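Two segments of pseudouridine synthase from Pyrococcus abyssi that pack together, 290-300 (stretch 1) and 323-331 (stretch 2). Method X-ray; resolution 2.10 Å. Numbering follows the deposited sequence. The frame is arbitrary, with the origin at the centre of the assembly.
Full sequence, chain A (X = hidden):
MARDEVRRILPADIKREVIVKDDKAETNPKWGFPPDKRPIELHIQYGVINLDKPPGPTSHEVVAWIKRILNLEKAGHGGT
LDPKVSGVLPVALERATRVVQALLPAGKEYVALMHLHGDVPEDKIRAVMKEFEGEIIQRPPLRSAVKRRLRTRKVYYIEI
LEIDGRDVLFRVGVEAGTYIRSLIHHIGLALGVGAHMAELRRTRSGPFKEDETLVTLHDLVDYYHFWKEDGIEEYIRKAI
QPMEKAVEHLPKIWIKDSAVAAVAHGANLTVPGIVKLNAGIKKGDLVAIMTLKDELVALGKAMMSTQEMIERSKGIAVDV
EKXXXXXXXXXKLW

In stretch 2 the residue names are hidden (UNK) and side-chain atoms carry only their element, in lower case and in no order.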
# COMPACT_ATOMS: atom_id res chain seq x y z
N MET A 290 -8.11 32.23 -26.68
CA MET A 290 -7.11 32.87 -25.84
C MET A 290 -7.21 34.38 -25.79
O MET A 290 -7.68 35.00 -26.74
CB MET A 290 -5.70 32.51 -26.36
CG MET A 290 -5.46 31.03 -26.68
SD MET A 290 -5.52 29.88 -25.30
CE MET A 290 -3.98 30.22 -24.47
N THR A 291 -6.73 34.96 -24.70
CA THR A 291 -6.71 36.41 -24.59
C THR A 291 -5.40 36.80 -25.28
O THR A 291 -4.56 35.94 -25.57
CB THR A 291 -6.57 36.92 -23.15
OG1 THR A 291 -5.29 36.54 -22.65
CG2 THR A 291 -7.69 36.39 -22.25
N LEU A 292 -5.22 38.10 -25.49
CA LEU A 292 -4.00 38.59 -26.12
C LEU A 292 -2.77 38.40 -25.22
O LEU A 292 -1.65 38.65 -25.64
CB LEU A 292 -4.17 40.06 -26.51
CG LEU A 292 -5.21 40.21 -27.63
CD1 LEU A 292 -5.48 41.68 -27.97
CD2 LEU A 292 -4.70 39.46 -28.84
N LYS A 293 -2.99 37.97 -23.98
CA LYS A 293 -1.87 37.73 -23.06
C LYS A 293 -1.62 36.22 -23.00
O LYS A 293 -0.90 35.74 -22.15
CB LYS A 293 -2.19 38.24 -21.66
CG LYS A 293 -2.45 39.75 -21.57
CD LYS A 293 -2.60 40.18 -20.11
CE LYS A 293 -3.04 41.65 -20.01
NZ LYS A 293 -4.38 41.87 -20.64
N ASP A 294 -2.23 35.49 -23.93
CA ASP A 294 -2.11 34.04 -23.99
C ASP A 294 -2.71 33.29 -22.80
O ASP A 294 -2.24 32.22 -22.42
CB ASP A 294 -0.64 33.65 -24.20
CG ASP A 294 -0.09 34.17 -25.53
OD1 ASP A 294 -0.84 34.13 -26.54
OD2 ASP A 294 1.08 34.60 -25.58
N GLU A 295 -3.77 33.86 -22.21
CA GLU A 295 -4.45 33.20 -21.10
C GLU A 295 -5.56 32.39 -21.76
O GLU A 295 -6.11 32.82 -22.77
CB GLU A 295 -5.13 34.21 -20.17
CG GLU A 295 -4.21 35.21 -19.51
CD GLU A 295 -4.95 36.49 -19.13
OE1 GLU A 295 -5.17 37.33 -20.03
OE2 GLU A 295 -5.31 36.63 -17.95
N LEU A 296 -5.88 31.23 -21.21
CA LEU A 296 -6.94 30.41 -21.78
C LEU A 296 -8.29 30.98 -21.34
O LEU A 296 -8.57 31.10 -20.15
CB LEU A 296 -6.81 28.97 -21.29
CG LEU A 296 -7.97 28.03 -21.64
CD1 LEU A 296 -8.05 27.85 -23.15
CD2 LEU A 296 -7.74 26.68 -20.95
N VAL A 297 -9.12 31.33 -22.31
CA VAL A 297 -10.44 31.86 -21.97
C VAL A 297 -11.46 30.73 -21.90
O VAL A 297 -12.21 30.61 -20.92
CB VAL A 297 -10.93 32.87 -23.02
CG1 VAL A 297 -12.31 33.39 -22.62
CG2 VAL A 297 -9.91 34.01 -23.19
N ALA A 298 -11.49 29.91 -22.94
CA ALA A 298 -12.46 28.83 -23.03
C ALA A 298 -12.11 27.81 -24.10
O ALA A 298 -11.32 28.08 -24.99
CB ALA A 298 -13.83 29.43 -23.33
N LEU A 299 -12.71 26.63 -23.99
CA LEU A 299 -12.52 25.58 -24.96
C LEU A 299 -13.82 25.55 -25.75
O LEU A 299 -14.89 25.81 -25.19
CB LEU A 299 -12.30 24.22 -24.27
CG LEU A 299 -10.92 24.00 -23.65
CD1 LEU A 299 -10.85 22.61 -23.01
CD2 LEU A 299 -9.85 24.14 -24.73
N GLY A 300 -13.73 25.27 -27.04
CA GLY A 300 -14.95 25.24 -27.82
C GLY A 300 -14.81 24.50 -29.13
O GLY A 300 -13.73 24.02 -29.48
N UNK A 323 -16.05 27.50 -20.16
CA UNK A 323 -15.39 28.77 -19.89
C UNK A 323 -14.49 28.62 -18.66
O UNK A 323 -14.91 28.05 -17.66
c UNK A 323 -15.70 31.17 -19.20
c UNK A 323 -17.27 30.15 -20.84
c UNK A 323 -16.42 29.90 -19.60
N UNK A 324 -13.26 29.12 -18.76
CA UNK A 324 -12.31 29.06 -17.64
C UNK A 324 -12.07 30.43 -17.03
O UNK A 324 -11.91 30.56 -15.82
c UNK A 324 -11.34 24.69 -17.94
c UNK A 324 -11.51 24.37 -19.28
c UNK A 324 -11.14 26.02 -17.58
c UNK A 324 -11.48 25.37 -20.24
c UNK A 324 -11.28 26.70 -19.86
c UNK A 324 -10.99 28.45 -18.12
c UNK A 324 -11.11 27.03 -18.53
N UNK A 325 -12.06 31.44 -17.88
CA UNK A 325 -11.83 32.83 -17.47
C UNK A 325 -12.90 33.36 -16.50
O UNK A 325 -14.08 33.36 -16.82
c UNK A 325 -11.81 33.69 -18.74
c UNK A 325 -9.07 35.15 -19.36
s UNK A 325 -10.08 35.64 -17.93
c UNK A 325 -11.70 35.19 -18.53
N UNK A 326 -12.49 33.81 -15.30
CA UNK A 326 -13.51 34.34 -14.38
C UNK A 326 -14.05 35.67 -14.93
O UNK A 326 -13.35 36.36 -15.67
c UNK A 326 -11.33 34.75 -13.52
c UNK A 326 -12.75 34.49 -13.06
c UNK A 326 -11.16 33.78 -14.67
N UNK A 327 -15.28 36.01 -14.58
CA UNK A 327 -15.90 37.25 -15.07
C UNK A 327 -15.20 38.54 -14.68
O UNK A 327 -15.37 39.56 -15.34
c UNK A 327 -19.55 36.15 -14.39
n UNK A 327 -22.09 33.96 -15.85
n UNK A 327 -21.89 36.25 -15.95
c UNK A 327 -18.24 36.23 -15.17
n UNK A 327 -20.34 35.00 -14.79
c UNK A 327 -17.35 37.32 -14.61
c UNK A 327 -21.44 35.07 -15.53
N UNK A 328 -14.40 38.49 -13.62
CA UNK A 328 -13.72 39.68 -13.09
C UNK A 328 -12.39 40.12 -13.71
O UNK A 328 -11.98 41.27 -13.52
c UNK A 328 -13.54 39.50 -11.58
o UNK A 328 -13.71 41.65 -10.55
o UNK A 328 -11.68 40.75 -10.75
c UNK A 328 -12.93 40.72 -10.91
N UNK A 329 -11.71 39.24 -14.44
CA UNK A 329 -10.43 39.61 -15.02
C UNK A 329 -10.57 40.63 -16.14
O UNK A 329 -9.80 41.57 -16.21
n UNK A 329 -8.88 36.64 -12.32
c UNK A 329 -7.81 35.63 -15.56
c UNK A 329 -9.69 38.36 -15.52
c UNK A 329 -9.19 37.49 -14.38
c UNK A 329 -7.48 34.65 -12.92
c UNK A 329 -7.07 34.48 -15.30
c UNK A 329 -8.22 35.80 -13.18
c UNK A 329 -6.92 34.00 -13.99
c UNK A 329 -8.39 36.31 -14.49
c UNK A 329 -9.46 37.65 -13.04
N UNK A 330 -11.54 40.43 -17.02
CA UNK A 330 -11.80 41.36 -18.12
C UNK A 330 -13.27 41.72 -17.94
O UNK A 330 -14.14 41.27 -18.68
c UNK A 330 -11.57 40.67 -19.48
c UNK A 330 -8.03 40.84 -20.90
o UNK A 330 -6.11 39.50 -20.51
c UNK A 330 -9.50 39.25 -19.15
c UNK A 330 -8.16 38.95 -19.41
c UNK A 330 -9.37 41.13 -20.64
c UNK A 330 -7.44 39.75 -20.28
c UNK A 330 -10.12 40.34 -19.76
N UNK A 331 -13.55 42.57 -16.95
CA UNK A 331 -14.91 43.00 -16.62
C UNK A 331 -15.71 43.76 -17.66
O UNK A 331 -15.15 44.53 -18.45
c UNK A 331 -12.56 43.40 -16.24
c UNK A 331 -13.42 44.55 -15.71
c UNK A 331 -14.70 43.85 -15.37

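Position 323 carries three side-chain carbons, one of them bonded to CA and bearing the other two. Its backbone forms an antiparallel, non-hydrogen-bonded bridge with A298, CA to CA 4.3 Å, so both side chains lie on the same face of the sheet, and one of the two branch carbons lies 4.3 Å from A298 CB. Branching at the beta carbon identifies V323, and the branch nearest A298 is CG2.

At position 324 one carbon leads to a ring of six carbons with no heteroatom. One ring carbon lies 3.7 Å from L296 CD2, and its neighbour in the ring lies 3.7 Å from L299 CG, the latter at the ring edge. This is F324, the two carbons being CD2 and CE2. The backbone is held as well, F324 N donating to V297 O at 2.8 Å.

Position 325 has an unbranched chain of two carbons, a sulfur and a terminal carbon, which comes 3.4 Å from T291 CG2. The sulfur within the chain is the signature of methionine, M325, folded back through chi2 and chi3 in p. M325 N also donates to V297 O, at 3.2 Å, so a single carbonyl accepts two successive amides.

At 326, three carbons close a ring onto the backbone nitrogen, without contact to stretch 1: P326. Position 327 extends three carbons, a nitrogen, and a carbon carrying two more nitrogens, a guanidinium; it is exposed and touches a crystal neighbour, R327. Position 328 has two carbons, the second bearing two oxygens: a short carboxylate, D328, also exposed.

At 329, one carbon leads to fused five- and six-membered rings holding eight carbons and one nitrogen, and a carbon of the six-membered ring lies 3.6 Å from E295 OE2; the indole is W329.

At 330 one carbon leads to a six-carbon ring bearing an oxygen, which lies 2.9 Å from K293 NZ and 2.4 Å from E295 OE1. A ring with a hydroxyl is tyrosine, Y330. Position 331 again closes three carbons onto the backbone nitrogen and stays clear of stretch 1: P331.

The contact has two anchors. At one, V297 O fixes the backbone of F324 and M325 beside the strand. At the other, Y330 OH accepts from K293 NZ and donates to E295 OE1 in a very short hydrogen bond. T291 OG1 donates to the same carboxylate oxygen at 2.7 Å, and accepts from the amide of K293, within the type I turn from T291 to D294, and from that of E295, just after it. Between the anchors, M325 packs against T291 and V297, joining the polar cluster to the apolar strand.

Stretch 2 323-331: VFMPRDWYP
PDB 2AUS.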